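Local coordinates for dihydrodipicolinate synthase (Aquifex aeolicus, PDB 2EHH), which catalyses the condensation of pyruvate with aspartate beta-semialdehyde to 4-hydroxy-tetrahydrodipicolinate, a step of lysine biosynthesis that proceeds through a Schiff-base intermediate, at the interface of chains A and B. Residues are numbered along the deposited sequence; one frame, centred on the assembly and turned at random. Chains: chain A/B, Dihydrodipicolinate synthase.

The interface of chains A and B. Residues chain A 167, 190, 192-193, 196-197; chain B 167, 190, 192-193, 196-197.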
loop_
_atom_site.group_PDB
_atom_site.type_symbol
_atom_site.label_atom_id
_atom_site.label_comp_id
_atom_site.label_asym_id
_atom_site.label_seq_id
_atom_site.Cartn_x
_atom_site.Cartn_y
_atom_site.Cartn_z
ATOM N N MET A 167 -5.578 3.785 -14.197
ATOM C CA MET A 167 -6.022 4.337 -15.479
ATOM C C MET A 167 -5.630 5.802 -15.607
ATOM O O MET A 167 -5.409 6.301 -16.709
ATOM C CB MET A 167 -7.541 4.201 -15.636
ATOM C CG MET A 167 -8.034 2.760 -15.671
ATOM S SD MET A 167 -7.319 1.787 -17.024
ATOM C CE MET A 167 -5.936 0.987 -16.167
ATOM N N LEU A 190 -7.107 -5.394 -18.306
ATOM C CA LEU A 190 -7.206 -3.941 -18.438
ATOM C C LEU A 190 -7.115 -3.417 -19.868
ATOM O O LEU A 190 -7.179 -2.210 -20.099
ATOM C CB LEU A 190 -6.118 -3.278 -17.587
ATOM C CG LEU A 190 -6.136 -3.709 -16.117
ATOM C CD1 LEU A 190 -4.968 -3.080 -15.367
ATOM C CD2 LEU A 190 -7.469 -3.310 -15.494
ATOM N N LEU A 192 -9.263 -3.526 -22.396
ATOM C CA LEU A 192 -10.454 -2.793 -22.821
ATOM C C LEU A 192 -10.486 -1.363 -22.275
ATOM O O LEU A 192 -10.542 -0.403 -23.045
ATOM C CB LEU A 192 -11.723 -3.559 -22.424
ATOM C CG LEU A 192 -13.053 -3.021 -22.972
ATOM C CD1 LEU A 192 -14.094 -4.139 -22.976
ATOM C CD2 LEU A 192 -13.521 -1.833 -22.136
ATOM N N PRO A 193 -10.443 -1.194 -20.940
ATOM C CA PRO A 193 -10.471 0.182 -20.430
ATOM C C PRO A 193 -9.287 1.036 -20.896
ATOM O O PRO A 193 -9.435 2.230 -21.144
ATOM C CB PRO A 193 -10.521 -0.002 -18.906
ATOM C CG PRO A 193 -9.880 -1.368 -18.687
ATOM C CD PRO A 193 -10.443 -2.175 -19.838
ATOM N N ALA A 196 -9.939 2.117 -24.427
ATOM C CA ALA A 196 -11.027 3.089 -24.483
ATOM C C ALA A 196 -10.427 4.477 -24.239
ATOM O O ALA A 196 -10.956 5.487 -24.701
ATOM C CB ALA A 196 -12.081 2.765 -23.426
ATOM N N LEU A 197 -9.301 4.511 -23.524
ATOM C CA LEU A 197 -8.604 5.759 -23.221
ATOM C C LEU A 197 -7.548 6.145 -24.254
ATOM O O LEU A 197 -6.957 7.222 -24.168
ATOM C CB LEU A 197 -7.945 5.673 -21.840
ATOM C CG LEU A 197 -8.852 5.863 -20.621
ATOM C CD1 LEU A 197 -8.131 5.402 -19.356
ATOM C CD2 LEU A 197 -9.242 7.330 -20.509
ATOM N N MET B 167 -10.095 -1.237 -11.995
ATOM C CA MET B 167 -11.046 -1.549 -13.066
ATOM C C MET B 167 -11.483 -3.006 -13.014
ATOM O O MET B 167 -12.583 -3.346 -13.427
ATOM C CB MET B 167 -10.436 -1.246 -14.442
ATOM C CG MET B 167 -10.142 0.229 -14.683
ATOM S SD MET B 167 -11.597 1.303 -14.546
ATOM C CE MET B 167 -11.442 1.939 -12.831
ATOM N N LEU B 190 -12.175 8.594 -13.948
ATOM C CA LEU B 190 -12.336 7.184 -14.253
ATOM C C LEU B 190 -13.661 6.860 -14.928
ATOM O O LEU B 190 -13.917 5.706 -15.262
ATOM C CB LEU B 190 -12.206 6.347 -12.975
ATOM C CG LEU B 190 -10.865 6.428 -12.235
ATOM C CD1 LEU B 190 -10.826 5.386 -11.114
ATOM C CD2 LEU B 190 -9.729 6.181 -13.221
ATOM N N LEU B 192 -14.801 7.542 -17.986
ATOM C CA LEU B 192 -14.657 6.982 -19.329
ATOM C C LEU B 192 -14.315 5.484 -19.300
ATOM O O LEU B 192 -15.055 4.666 -19.853
ATOM C CB LEU B 192 -13.613 7.775 -20.130
ATOM C CG LEU B 192 -13.564 7.472 -21.636
ATOM C CD1 LEU B 192 -12.952 8.652 -22.394
ATOM C CD2 LEU B 192 -12.769 6.199 -21.874
ATOM N N PRO B 193 -13.204 5.095 -18.648
ATOM C CA PRO B 193 -12.903 3.657 -18.636
ATOM C C PRO B 193 -13.958 2.784 -17.951
ATOM O O PRO B 193 -14.201 1.665 -18.383
ATOM C CB PRO B 193 -11.534 3.583 -17.948
ATOM C CG PRO B 193 -11.477 4.851 -17.123
ATOM C CD PRO B 193 -12.107 5.866 -18.042
ATOM N N ALA B 196 -16.800 2.254 -20.285
ATOM C CA ALA B 196 -16.380 1.412 -21.396
ATOM C C ALA B 196 -16.574 -0.043 -20.962
ATOM O O ALA B 196 -16.806 -0.926 -21.793
ATOM C CB ALA B 196 -14.919 1.679 -21.735
ATOM N N LEU B 197 -16.482 -0.283 -19.656
ATOM C CA LEU B 197 -16.664 -1.625 -19.098
ATOM C C LEU B 197 -18.128 -1.916 -18.757
ATOM O O LEU B 197 -18.469 -3.031 -18.357
ATOM C CB LEU B 197 -15.805 -1.806 -17.842
ATOM C CG LEU B 197 -14.310 -2.058 -18.056
ATOM C CD1 LEU B 197 -13.555 -1.852 -16.748
ATOM C CD2 LEU B 197 -14.103 -3.473 -18.594
#
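A:Met167 and B:Met167 each set CG anti to the carbonyl carbon (chi1 -63° in A) and then bend at chi2 and chi3, which brings the two CG methylenes, midway along the chains, against each other across the two-fold axis at a tight 3.4 Å. Each SD leans on the partner's CG, and the two chains cross obliquely. The CD2 methyl of A:Leu190 meets CB of B:Met167 at 3.8 Å, roughly at right angles, and the two-fold repeats this with B:Leu190 on A:Met167. Further along the axis the two proline rings meet edge to edge, CB of A:Pro193 against CB of B:Pro193, 3.8 Å apart. The methyls of A:Ala196 and B:Ala196 then abut at 3.5 Å. With CG anti to the backbone N (chi1 -172°), A:Leu192 reaches across to chain B and lays CD2 on the face of the B:Ala196 carbonyl, a van der Waals contact 3.4 Å from its O. A:Leu197 runs antiparallel past B:Leu192, CD2 to CD2 at 3.9 Å, while its CD1 and CD2 branches lie against the ring of B:Pro193. An alanine in place of A:Leu197 would probably leave a gap beside B:Pro193 and free the CD2 end of B:Leu192 to turn. The side chains that meet are all apolar, and the patch hides 297 Å². It joins two TIM-barrel subunits of the homotetramer through the start of helix 167-177 and helix 191-196, its centre about 16 Å from the Schiff-base lysine A:Lys161.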